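Local coordinates for activator of Hsp90 ATPase homologue 1/2-like C-terminal domain-containing protein (Rhodobacter sphaeroides, PDB 3PU2), which is of unknown function but belongs to the AHA1 family of the SRPBCC superfamily, whose helix-grip fold often encloses a hydrophobic ligand pocket, at residues Gln109-Glu114 with Glu118-Val123; Ile7-Gly10 with Leu15-Arg18; Ile81-Glu84 with Arg88-His91; Glu26-Ala31 with Arg148-Met153; Ala36-Trp41 with Cys52-His57. All blocks are in the same frame, centred on the assembly; numbering follows the deposited sequence.

Interaction 1: residues Gln109-Glu114 with Glu118-Val123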
# COMPACT_ATOMS: atom_id res chain seq x y z
N GLN A 109 1.67 -5.85 -7.89
CA GLN A 109 1.90 -7.09 -8.62
C GLN A 109 2.65 -8.05 -7.69
O GLN A 109 3.69 -7.70 -7.13
CB GLN A 109 2.76 -6.79 -9.86
CG GLN A 109 2.49 -7.66 -11.07
CD GLN A 109 1.92 -6.85 -12.23
OE1 GLN A 109 2.31 -5.70 -12.45
NE2 GLN A 109 1.01 -7.45 -12.98
N LEU A 110 2.11 -9.26 -7.53
CA LEU A 110 2.73 -10.27 -6.68
C LEU A 110 3.25 -11.46 -7.50
O LEU A 110 2.46 -12.25 -8.01
CB LEU A 110 1.75 -10.77 -5.63
CG LEU A 110 1.27 -9.81 -4.53
CD1 LEU A 110 0.18 -8.90 -5.06
CD2 LEU A 110 0.73 -10.63 -3.38
N LEU A 111 4.57 -11.59 -7.62
CA LEU A 111 5.18 -12.69 -8.36
C LEU A 111 6.04 -13.55 -7.43
O LEU A 111 6.87 -13.03 -6.68
CB LEU A 111 6.05 -12.18 -9.51
CG LEU A 111 7.02 -11.04 -9.19
CD1 LEU A 111 8.25 -11.13 -10.09
CD2 LEU A 111 6.31 -9.70 -9.39
N PRO A 112 5.84 -14.88 -7.46
CA PRO A 112 6.61 -15.78 -6.60
C PRO A 112 8.09 -15.74 -6.95
O PRO A 112 8.46 -15.82 -8.12
CB PRO A 112 6.00 -17.15 -6.90
CG PRO A 112 4.59 -16.82 -7.26
CD PRO A 112 4.78 -15.62 -8.16
N VAL A 113 8.93 -15.59 -5.93
CA VAL A 113 10.37 -15.55 -6.08
C VAL A 113 10.91 -16.58 -5.10
O VAL A 113 10.18 -17.00 -4.21
CB VAL A 113 10.94 -14.15 -5.74
CG1 VAL A 113 12.46 -14.18 -5.66
CG2 VAL A 113 10.51 -13.16 -6.80
N GLU A 114 12.16 -17.00 -5.26
CA GLU A 114 12.70 -17.99 -4.34
C GLU A 114 12.83 -17.34 -2.97
O GLU A 114 13.44 -16.28 -2.84
CB GLU A 114 14.06 -18.48 -4.81
CG GLU A 114 14.44 -19.82 -4.20
CD GLU A 114 15.89 -19.87 -3.74
OE1 GLU A 114 16.25 -19.09 -2.83
OE2 GLU A 114 16.66 -20.68 -4.29
N GLU A 118 7.54 -11.56 -4.00
CA GLU A 118 8.10 -10.23 -4.21
C GLU A 118 6.93 -9.33 -4.54
O GLU A 118 6.13 -9.64 -5.42
CB GLU A 118 9.09 -10.21 -5.37
CG GLU A 118 9.49 -8.79 -5.75
CD GLU A 118 10.52 -8.74 -6.86
OE1 GLU A 118 10.57 -9.71 -7.65
OE2 GLU A 118 11.25 -7.73 -6.96
N LEU A 119 6.81 -8.21 -3.82
CA LEU A 119 5.73 -7.27 -4.07
C LEU A 119 6.25 -6.10 -4.87
O LEU A 119 7.14 -5.37 -4.42
CB LEU A 119 5.15 -6.74 -2.75
CG LEU A 119 4.10 -5.62 -2.86
CD1 LEU A 119 2.89 -6.12 -3.62
CD2 LEU A 119 3.67 -5.16 -1.49
N ALA A 120 5.71 -5.95 -6.07
CA ALA A 120 6.08 -4.84 -6.94
C ALA A 120 4.92 -3.85 -6.87
O ALA A 120 3.77 -4.22 -7.13
CB ALA A 120 6.29 -5.32 -8.37
N MSE A 121 5.23 -2.61 -6.51
CA MSE A 121 4.22 -1.58 -6.39
C MSE A 121 4.58 -0.34 -7.20
O MSE A 121 5.74 0.08 -7.22
CB MSE A 121 4.05 -1.20 -4.92
CG MSE A 121 3.15 0.01 -4.72
SE MSE A 121 2.65 0.32 -2.89
CE MSE A 121 3.09 2.19 -2.80
N ALA A 122 3.58 0.24 -7.85
CA ALA A 122 3.77 1.44 -8.66
C ALA A 122 2.63 2.42 -8.40
O ALA A 122 1.46 2.02 -8.23
CB ALA A 122 3.80 1.08 -10.12
N VAL A 123 2.97 3.70 -8.39
CA VAL A 123 1.98 4.74 -8.15
C VAL A 123 2.11 5.76 -9.26
O VAL A 123 3.17 6.37 -9.41
CB VAL A 123 2.21 5.42 -6.77
CG1 VAL A 123 1.11 6.41 -6.48
CG2 VAL A 123 2.26 4.38 -5.69
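The carboxylate of Glu118 meets carbon with a single oxygen: OE1 lies 3.6 Å from Val113 CG2 and 3.7 Å from Leu111 CD1. Behind it runs the backbone ladder of the hairpin, in which Ala120 N donates to Gln109 O at 2.9 Å and Glu118 N to Leu111 O at 3.1 Å. Gln109 N to Ala120 O, 2.8 Å, completes the first antiparallel hydrogen-bonded pair; the return bond of the second, from Leu111 N to Glu118 O, is weak. Between them stands the non-hydrogen-bonded pair Leu110 and Leu119.

These two leucines lie side by side on one face of the hairpin, with Leu110 CG 4.1 Å from Leu119 CD1, and helix 25-33 packs on them through Leu28 and Leu32. The other face carries Gln109, Leu111, Glu118 and Ala120. There Leu111 holds CG between its backbone N and carbonyl carbon (chi1 47°), a crowded position that sets its branches alongside Glu118, while the extended Glu118 chain runs obliquely past Val113, whose CG2 also reaches Glu118 CB at 3.6 Å. A long, weak ion pair joins Glu118 to Arg18 on strand 14-21.

The chemistry is thus divided by face. The leucine pair is buried under the helix and held by dispersion, whereas the more exposed face leaves a charged group beside methyls, its aliphatic stem doing the packing and its charge probably only loosely balanced. Register rests on the backbone ladder.

Interaction 2: residues Ile7-Gly10 with Leu15-Arg18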
# COMPACT_ATOMS: atom_id res chain seq x y z
N ILE A 7 13.97 1.04 -4.37
CA ILE A 7 13.31 2.09 -5.12
C ILE A 7 13.58 1.75 -6.59
O ILE A 7 14.69 1.35 -6.95
CB ILE A 7 13.92 3.47 -4.80
CG1 ILE A 7 13.97 3.68 -3.27
CG2 ILE A 7 13.15 4.58 -5.51
CD1 ILE A 7 12.63 3.61 -2.58
N GLY A 8 12.57 1.88 -7.45
CA GLY A 8 12.76 1.58 -8.85
C GLY A 8 13.01 2.86 -9.63
O GLY A 8 12.96 3.95 -9.05
N PRO A 9 13.28 2.78 -10.94
CA PRO A 9 13.53 3.99 -11.73
C PRO A 9 12.27 4.84 -11.95
O PRO A 9 12.29 6.05 -11.76
CB PRO A 9 14.11 3.43 -13.03
CG PRO A 9 13.41 2.09 -13.15
CD PRO A 9 13.46 1.55 -11.74
N GLY A 10 11.17 4.19 -12.35
CA GLY A 10 9.92 4.90 -12.57
C GLY A 10 9.90 5.90 -13.71
O GLY A 10 10.23 5.56 -14.85
N LEU A 15 6.19 6.29 -9.51
CA LEU A 15 7.12 5.81 -8.49
C LEU A 15 7.00 4.31 -8.37
O LEU A 15 5.90 3.76 -8.35
CB LEU A 15 6.84 6.47 -7.13
CG LEU A 15 7.43 7.87 -6.96
CD1 LEU A 15 6.95 8.51 -5.67
CD2 LEU A 15 8.94 7.78 -6.98
N GLU A 16 8.14 3.64 -8.30
CA GLU A 16 8.16 2.19 -8.22
C GLU A 16 8.86 1.69 -6.96
O GLU A 16 9.79 2.33 -6.46
CB GLU A 16 8.85 1.63 -9.47
CG GLU A 16 8.05 1.83 -10.77
CD GLU A 16 8.89 1.69 -12.03
OE1 GLU A 16 9.83 0.87 -12.05
OE2 GLU A 16 8.60 2.40 -13.02
N PHE A 17 8.40 0.56 -6.43
CA PHE A 17 8.98 -0.03 -5.23
C PHE A 17 8.87 -1.54 -5.36
O PHE A 17 7.97 -2.05 -6.03
CB PHE A 17 8.22 0.41 -3.97
CG PHE A 17 8.13 1.90 -3.79
CD1 PHE A 17 9.14 2.60 -3.16
CD2 PHE A 17 7.02 2.59 -4.26
CE1 PHE A 17 9.05 3.98 -3.00
CE2 PHE A 17 6.93 3.98 -4.10
CZ PHE A 17 7.95 4.67 -3.47
N ARG A 18 9.80 -2.25 -4.73
CA ARG A 18 9.81 -3.71 -4.75
C ARG A 18 10.30 -4.18 -3.40
O ARG A 18 11.21 -3.59 -2.81
CB ARG A 18 10.74 -4.22 -5.86
CG ARG A 18 10.35 -3.80 -7.27
CD ARG A 18 11.05 -4.63 -8.33
NE ARG A 18 12.49 -4.37 -8.37
CZ ARG A 18 13.34 -5.00 -9.19
NH1 ARG A 18 12.89 -5.92 -10.03
NH2 ARG A 18 14.63 -4.69 -9.17
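Ile7 and Phe17 form an antiparallel non-hydrogen-bonded pair where the N-terminal segment folds back along strand 14-21, at one margin of the antiparallel sheet that belongs to the helix-grip fold. Their CA atoms are 4.8 Å apart.

One backbone bond fastens the return: Gly8 N donates to Glu16 O at 3.0 Å, with an N-H...O angle of 166°. Two residues further along, Arg18 continues the backbone pairing with Gln6.

Apolar contact falls to the Ile7-Phe17 pair, whose side chains run side by side. Ile7 places CG1 beside its backbone N (chi1 -51°) and turns again at chi2, so that CD1 reaches the edge of the phenyl ring, near its plane, 3.6 Å from Phe17 CE1. The buried ring also has Ile5 and Met139 of helix 139-156 against it.

The remaining contacts gather round the Glu16 carboxylate. Its extended chain crosses Pro9 obliquely and brings OE1 to 3.7 Å from Pro9 CD; the carboxylate also lies beside Gly10, though its exact placing there is doubtful, and Arg14 offers a long, weak ion pair. Replacing Glu16 with an alanine would probably open a gap beside Pro9 and Gly10 and deprive Arg14 of its weak counter-charge.

Two glycines suit the path of the chain. Gly10 has a positive phi, 66°, a backbone angle that residues with a side chain seldom adopt, and at Gly8 a beta carbon would fall only 2.8 Å from Glu16 CB.

Interaction 3: residues Ile81-Glu84 with Arg88-His91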
# COMPACT_ATOMS: atom_id res chain seq x y z
N ILE A 81 -10.07 -0.97 -9.37
CA ILE A 81 -10.30 -0.96 -10.82
C ILE A 81 -10.32 -2.37 -11.38
O ILE A 81 -11.07 -2.68 -12.30
CB ILE A 81 -9.20 -0.22 -11.57
CG1 ILE A 81 -8.99 1.17 -10.98
CG2 ILE A 81 -9.56 -0.08 -13.01
CD1 ILE A 81 -10.26 1.98 -10.85
N LEU A 82 -9.47 -3.23 -10.83
CA LEU A 82 -9.43 -4.62 -11.26
C LEU A 82 -8.69 -5.46 -10.22
O LEU A 82 -7.80 -4.96 -9.54
CB LEU A 82 -8.76 -4.75 -12.64
CG LEU A 82 -7.27 -5.03 -12.82
CD1 LEU A 82 -6.88 -6.29 -12.07
CD2 LEU A 82 -6.99 -5.20 -14.32
N ALA A 83 -9.07 -6.74 -10.12
CA ALA A 83 -8.46 -7.63 -9.14
C ALA A 83 -8.35 -9.09 -9.59
O ALA A 83 -9.36 -9.80 -9.75
CB ALA A 83 -9.23 -7.55 -7.81
N GLU A 84 -7.11 -9.53 -9.75
CA GLU A 84 -6.80 -10.90 -10.17
C GLU A 84 -6.07 -11.65 -9.04
O GLU A 84 -4.85 -11.85 -9.10
CB GLU A 84 -5.92 -10.85 -11.42
CG GLU A 84 -6.55 -10.09 -12.58
CD GLU A 84 -5.53 -9.67 -13.63
OE1 GLU A 84 -4.55 -10.41 -13.85
OE2 GLU A 84 -5.73 -8.60 -14.24
N ARG A 88 -2.39 -9.56 -8.98
CA ARG A 88 -2.54 -8.17 -9.38
C ARG A 88 -3.77 -7.48 -8.81
O ARG A 88 -4.82 -8.09 -8.67
CB ARG A 88 -2.56 -8.10 -10.90
CG ARG A 88 -2.09 -6.78 -11.45
CD ARG A 88 -1.92 -6.81 -12.96
NE ARG A 88 -3.19 -6.98 -13.66
CZ ARG A 88 -3.48 -6.40 -14.82
NH1 ARG A 88 -2.59 -5.60 -15.40
NH2 ARG A 88 -4.65 -6.60 -15.40
N LEU A 89 -3.60 -6.21 -8.47
CA LEU A 89 -4.70 -5.40 -7.95
C LEU A 89 -4.39 -3.97 -8.32
O LEU A 89 -3.24 -3.51 -8.21
CB LEU A 89 -4.83 -5.52 -6.43
CG LEU A 89 -5.97 -4.68 -5.85
CD1 LEU A 89 -7.15 -5.56 -5.57
CD2 LEU A 89 -5.52 -4.03 -4.55
N ILE A 90 -5.41 -3.26 -8.76
CA ILE A 90 -5.26 -1.88 -9.16
C ILE A 90 -6.41 -1.09 -8.57
O ILE A 90 -7.58 -1.49 -8.65
CB ILE A 90 -5.32 -1.74 -10.68
CG1 ILE A 90 -4.26 -2.63 -11.33
CG2 ILE A 90 -5.15 -0.28 -11.07
CD1 ILE A 90 -4.30 -2.65 -12.84
N HIS A 91 -6.08 0.03 -7.93
CA HIS A 91 -7.11 0.86 -7.37
C HIS A 91 -6.64 2.29 -7.41
O HIS A 91 -5.46 2.57 -7.62
CB HIS A 91 -7.43 0.48 -5.92
CG HIS A 91 -6.32 0.75 -4.95
ND1 HIS A 91 -5.43 -0.22 -4.53
CD2 HIS A 91 -5.97 1.89 -4.30
CE1 HIS A 91 -4.59 0.30 -3.66
NE2 HIS A 91 -4.90 1.58 -3.50
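Leu82 and Ile90 cross obliquely at the apolar centre of one hairpin face, with Leu82 CG 3.8 Å from Ile90 CD1. Ile81 adds its CB at 4.1 Å from Ile90 CG2. On the reverse face the pair Ala83 and Leu89 meets more simply: Leu89 sets CG anti to its backbone N (chi1 180°), which carries CD1 over to the neighbouring strand, 3.6 Å from Ala83 CB.

The backbone between these faces is irregular. Ile81 and Leu82 both stand opposite Ile90 in a classic beta bulge, and Ile90 O accepts from both amides, firmly from Ile81 N and weakly from Leu82 N. Beyond the bulge the antiparallel ladder resumes, with Ile90 N bonded to Leu82 O at 3.0 Å and Glu84 N to Arg88 O at 2.9 Å.

At the polar edge, Glu84 and Arg88 run side by side into a salt bridge. Arg88 NH2 meets the syn side of Glu84 OE2 at 2.6 Å, and NE adds a weak bond to the same oxygen. That oxygen sits at the guanidinium edge while the two groups' planes differ by 58°, so this is a one-oxygen grip instead of a flat two-oxygen pairing. Ile90 CD1 lies over one face of the guanidinium, off centre. A glutamine in place of Glu84 removes the negative charge and would probably leave the guanidinium without its ionic partner and freer to turn.

Strand 88-93 is flanked on its other side by strand 104-113, where Leu89 and His91 pair with Leu108 and Val106, and Trp29 of helix 25-33 packs against Ala83 and Leu89.

Interaction 4: residues Glu26-Ala31 with Arg148-Met153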
# COMPACT_ATOMS: atom_id res chain seq x y z
N GLU A 26 -0.55 -16.20 -1.65
CA GLU A 26 -1.91 -16.35 -1.17
C GLU A 26 -2.06 -15.72 0.21
O GLU A 26 -3.13 -15.23 0.58
CB GLU A 26 -2.30 -17.83 -1.07
CG GLU A 26 -2.43 -18.59 -2.39
CD GLU A 26 -1.14 -18.63 -3.20
OE1 GLU A 26 -0.05 -18.53 -2.60
OE2 GLU A 26 -1.22 -18.78 -4.44
N GLN A 27 -0.98 -15.75 0.97
CA GLN A 27 -0.99 -15.19 2.32
C GLN A 27 -0.73 -13.71 2.24
O GLN A 27 -1.30 -12.93 2.99
CB GLN A 27 0.08 -15.83 3.18
CG GLN A 27 -0.00 -17.33 3.29
CD GLN A 27 1.19 -17.90 4.02
OE1 GLN A 27 2.34 -17.69 3.61
NE2 GLN A 27 0.94 -18.61 5.11
N LEU A 28 0.14 -13.32 1.33
CA LEU A 28 0.47 -11.92 1.19
C LEU A 28 -0.75 -11.14 0.68
O LEU A 28 -1.01 -10.02 1.13
CB LEU A 28 1.64 -11.74 0.23
CG LEU A 28 2.25 -10.35 0.35
CD1 LEU A 28 2.54 -10.07 1.81
CD2 LEU A 28 3.52 -10.25 -0.47
N TRP A 29 -1.50 -11.74 -0.24
CA TRP A 29 -2.69 -11.10 -0.78
C TRP A 29 -3.73 -10.91 0.33
O TRP A 29 -4.43 -9.91 0.36
CB TRP A 29 -3.27 -11.94 -1.94
CG TRP A 29 -4.60 -11.46 -2.50
CD1 TRP A 29 -5.85 -11.72 -2.00
CD2 TRP A 29 -4.79 -10.62 -3.63
NE1 TRP A 29 -6.81 -11.09 -2.75
CE2 TRP A 29 -6.18 -10.40 -3.76
CE3 TRP A 29 -3.92 -10.02 -4.54
CZ2 TRP A 29 -6.72 -9.60 -4.76
CZ3 TRP A 29 -4.46 -9.23 -5.55
CH2 TRP A 29 -5.85 -9.03 -5.65
N ALA A 30 -3.82 -11.88 1.24
CA ALA A 30 -4.77 -11.78 2.34
C ALA A 30 -4.37 -10.65 3.29
O ALA A 30 -5.22 -10.02 3.94
CB ALA A 30 -4.84 -13.10 3.10
N ALA A 31 -3.06 -10.39 3.37
CA ALA A 31 -2.52 -9.35 4.22
C ALA A 31 -2.73 -7.98 3.59
O ALA A 31 -3.08 -7.03 4.28
CB ALA A 31 -1.03 -9.58 4.44
N ARG A 148 8.01 -3.62 7.54
CA ARG A 148 8.68 -4.23 8.67
C ARG A 148 7.59 -4.79 9.58
O ARG A 148 7.68 -5.91 10.07
CB ARG A 148 9.53 -3.19 9.41
CG ARG A 148 10.62 -3.79 10.27
CD ARG A 148 11.63 -2.73 10.72
NE ARG A 148 12.42 -2.20 9.61
CZ ARG A 148 12.18 -1.04 9.00
NH1 ARG A 148 11.18 -0.27 9.39
NH2 ARG A 148 12.97 -0.64 8.00
N HIS A 149 6.54 -4.01 9.79
CA HIS A 149 5.41 -4.45 10.61
C HIS A 149 4.83 -5.73 10.02
O HIS A 149 4.51 -6.68 10.75
CB HIS A 149 4.31 -3.40 10.60
CG HIS A 149 4.67 -2.14 11.32
ND1 HIS A 149 4.07 -0.93 11.04
CD2 HIS A 149 5.54 -1.91 12.33
CE1 HIS A 149 4.56 -0.01 11.84
NE2 HIS A 149 5.45 -0.57 12.64
N LEU A 150 4.68 -5.73 8.69
CA LEU A 150 4.11 -6.86 7.97
C LEU A 150 4.97 -8.10 8.13
O LEU A 150 4.46 -9.21 8.24
CB LEU A 150 3.95 -6.50 6.49
CG LEU A 150 3.29 -7.55 5.58
CD1 LEU A 150 2.04 -8.11 6.25
CD2 LEU A 150 2.97 -6.93 4.23
N ASP A 151 6.29 -7.90 8.15
CA ASP A 151 7.20 -9.02 8.33
C ASP A 151 6.90 -9.74 9.64
O ASP A 151 6.71 -10.96 9.66
CB ASP A 151 8.66 -8.55 8.34
CG ASP A 151 9.26 -8.44 6.94
OD1 ASP A 151 8.86 -9.22 6.05
OD2 ASP A 151 10.15 -7.58 6.75
N VAL A 152 6.85 -8.97 10.73
CA VAL A 152 6.58 -9.51 12.06
C VAL A 152 5.25 -10.24 12.18
O VAL A 152 5.13 -11.23 12.90
CB VAL A 152 6.61 -8.38 13.14
CG1 VAL A 152 6.44 -8.97 14.53
CG2 VAL A 152 7.90 -7.62 13.06
N MSE A 153 4.25 -9.75 11.46
CA MSE A 153 2.94 -10.35 11.50
C MSE A 153 2.95 -11.67 10.73
O MSE A 153 2.41 -12.67 11.21
CB MSE A 153 1.91 -9.40 10.90
CG MSE A 153 0.48 -9.82 11.12
SE MSE A 153 -0.68 -9.00 9.82
CE MSE A 153 -0.36 -10.24 8.39
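Ala31 and Leu150 mark the nearest backbone approach, their CA atoms 8.0 Å apart, between helical segments that cross at 123° with axes no closer than 11.8 Å. At that spacing the segments meet through side chains alone, and the nearest CA pair includes Ala31, whose single methyl makes its contact.

Leu150 is the reaching residue. With CG anti to its backbone N (chi1 -177°), it extends from helix 139-156 and divides its branches between two neighbours: CD1 stands 3.9 Å from Ala31 CB, while CD2 comes to 4.0 Å from Leu28 CD1. The two leucine side chains cross at about a right angle, meeting methyl to methyl. Ala31 CB has a second neighbour one turn further along the long helix, where the selenomethionine Met153 bends at its last torsion (chi3 82°) and lays its terminal CE 4.1 Å away. The methyl of Ala31 is therefore approached by Leu150 and Met153, while Leu28 meets Leu150 alone.

Phe21 of strand 14-21 and Trp41 extend the apolar surroundings of Leu150, and Trp41 also ties the helices together by polar bonds, through NE1 to Ala31 O and through its carbonyl to His149 ND1. On the flank of the long helix, Asp151 forms a salt bridge with Arg19.

In the helix-grip fold the C-terminal helix is the element that the sheet curves around, and within these segments it meets helix 25-33 through methyl groups only, without polar bonds. Such a contact, small and buried, probably excludes water but imposes little direction; the more specific alignment probably comes from the polar bonds around it.

Interaction 5: residues Ala36-Trp41 with Cys52-His57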
# COMPACT_ATOMS: atom_id res chain seq x y z
N ALA A 36 -9.39 -7.06 8.16
CA ALA A 36 -9.05 -7.51 9.51
C ALA A 36 -7.54 -7.61 9.75
O ALA A 36 -7.10 -7.64 10.90
CB ALA A 36 -9.72 -8.86 9.79
N LEU A 37 -6.76 -7.66 8.67
CA LEU A 37 -5.32 -7.78 8.77
C LEU A 37 -4.57 -6.48 8.46
O LEU A 37 -3.50 -6.23 9.02
CB LEU A 37 -4.83 -8.89 7.84
CG LEU A 37 -4.78 -10.33 8.38
CD1 LEU A 37 -6.09 -10.71 9.02
CD2 LEU A 37 -4.45 -11.30 7.25
N LEU A 38 -5.12 -5.65 7.59
CA LEU A 38 -4.46 -4.39 7.24
C LEU A 38 -4.13 -3.48 8.41
O LEU A 38 -3.09 -2.83 8.41
CB LEU A 38 -5.31 -3.61 6.24
CG LEU A 38 -5.22 -4.01 4.77
CD1 LEU A 38 -6.36 -3.34 4.05
CD2 LEU A 38 -3.88 -3.60 4.17
N PRO A 39 -5.03 -3.38 9.40
CA PRO A 39 -4.77 -2.51 10.56
C PRO A 39 -3.57 -2.94 11.40
O PRO A 39 -2.92 -2.12 12.04
CB PRO A 39 -6.07 -2.60 11.35
CG PRO A 39 -7.09 -2.81 10.29
CD PRO A 39 -6.42 -3.84 9.41
N ALA A 40 -3.29 -4.24 11.38
CA ALA A 40 -2.20 -4.80 12.16
C ALA A 40 -0.79 -4.55 11.62
O ALA A 40 0.19 -5.03 12.19
CB ALA A 40 -2.43 -6.28 12.35
N TRP A 41 -0.66 -3.81 10.52
CA TRP A 41 0.67 -3.52 9.98
C TRP A 41 0.76 -2.22 9.19
O TRP A 41 1.75 -1.49 9.31
CB TRP A 41 1.17 -4.65 9.09
CG TRP A 41 0.42 -4.83 7.81
CD1 TRP A 41 -0.72 -5.58 7.61
CD2 TRP A 41 0.74 -4.25 6.55
NE1 TRP A 41 -1.11 -5.50 6.30
CE2 TRP A 41 -0.23 -4.69 5.62
CE3 TRP A 41 1.76 -3.40 6.10
CZ2 TRP A 41 -0.22 -4.31 4.27
CZ3 TRP A 41 1.77 -3.02 4.75
CH2 TRP A 41 0.78 -3.47 3.86
N CYS A 52 -11.27 0.65 8.34
CA CYS A 52 -10.73 -0.00 7.18
C CYS A 52 -11.72 -0.81 6.36
O CYS A 52 -12.12 -1.91 6.73
CB CYS A 52 -9.56 -0.90 7.58
SG CYS A 52 -8.63 -1.50 6.15
N VAL A 53 -12.11 -0.23 5.24
CA VAL A 53 -13.02 -0.86 4.31
C VAL A 53 -12.19 -1.16 3.07
O VAL A 53 -11.57 -0.27 2.49
CB VAL A 53 -14.18 0.10 3.94
CG1 VAL A 53 -15.09 -0.55 2.89
CG2 VAL A 53 -14.96 0.46 5.20
N PHE A 54 -12.16 -2.43 2.69
CA PHE A 54 -11.42 -2.86 1.51
C PHE A 54 -12.22 -4.01 0.90
O PHE A 54 -12.58 -4.98 1.58
CB PHE A 54 -10.02 -3.33 1.91
CG PHE A 54 -8.98 -3.17 0.83
CD1 PHE A 54 -8.17 -2.05 0.78
CD2 PHE A 54 -8.78 -4.17 -0.11
CE1 PHE A 54 -7.17 -1.93 -0.19
CE2 PHE A 54 -7.78 -4.05 -1.08
CZ PHE A 54 -6.97 -2.93 -1.11
N GLU A 55 -12.52 -3.87 -0.39
CA GLU A 55 -13.28 -4.86 -1.13
C GLU A 55 -12.44 -5.09 -2.38
O GLU A 55 -12.46 -4.27 -3.29
CB GLU A 55 -14.65 -4.26 -1.49
CG GLU A 55 -15.27 -3.46 -0.34
CD GLU A 55 -16.61 -2.79 -0.70
OE1 GLU A 55 -16.70 -2.17 -1.77
OE2 GLU A 55 -17.56 -2.88 0.11
N PRO A 56 -11.67 -6.20 -2.42
CA PRO A 56 -10.79 -6.54 -3.55
C PRO A 56 -11.41 -7.22 -4.77
O PRO A 56 -10.98 -8.31 -5.16
CB PRO A 56 -9.72 -7.40 -2.90
CG PRO A 56 -10.53 -8.19 -1.95
CD PRO A 56 -11.49 -7.16 -1.33
N HIS A 57 -12.41 -6.56 -5.36
CA HIS A 57 -13.10 -7.03 -6.55
C HIS A 57 -13.50 -5.79 -7.34
O HIS A 57 -13.78 -4.76 -6.74
CB HIS A 57 -14.34 -7.86 -6.18
CG HIS A 57 -15.29 -7.16 -5.25
ND1 HIS A 57 -15.90 -5.97 -5.57
CD2 HIS A 57 -15.78 -7.53 -4.04
CE1 HIS A 57 -16.72 -5.62 -4.59
NE2 HIS A 57 -16.67 -6.55 -3.66
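The turn that presents Leu38 and Pro39 to Cys52 is pinned by its shortest backbone bond, Ala40 N to Leu37 O at 3.1 Å, with a weak one from Trp41 N to Leu38 O following. Across the contact itself the meeting is between carbon and sulfur.

Leu38 does most of the touching. Its CG lies beside the backbone N (chi1 -81°) and its chain then runs straight on, carrying CD1 between Cys52 and Phe54: that methyl is 3.6 Å from Cys52 SG and 4.0 Å from Phe54 CD1. It approaches the Phe54 ring obliquely, the two side chains crossing at about a right angle. Cys52 holds SG anti to its own N (chi1 -169°), placing the sulfur against Leu38, whose CB also approaches it, at 3.9 Å. Pro39 adds a lighter touch alongside, its ring carbon CG 4.1 Å from Cys52 CB. Polarisable sulfur among aliphatic groups makes a soft, apolar seam.

Pro56 centres an inverse gamma turn that bends the chain further along. The seam fastens the connection after helix 25-33 to strand 49-54, the outermost strand on this side of the sheet. Gln64 of strand 61-67 touches Leu38, Leu89 of strand 88-93 and Thr33 of helix 25-33 pack on Phe54, and Trp41 leads away from the turn to helix 139-156.

How the interactions relate
Along the chain the contacts open in the order 2, 4, 5, 3, 1, and interaction 4, between the two helices, spans the loop that contains 5, 3 and 1. Four of them reach one antiparallel sheet: interaction 2 at its N-terminal margin, 1 and 3 as hairpins joined through neighbouring strands 104-113 and 88-93, and 5 at strand 49-54 on the far margin. Interactions 2 and 5 are consequently about 24 Å apart between centres, whereas 1 and 2, like 4 and 5, are about 11 Å apart. Helix 25-33 of interaction 4 touches 1, 3 and 5. Together they are consistent with the helix-grip architecture, in which the sheet curves round the long C-terminal helix.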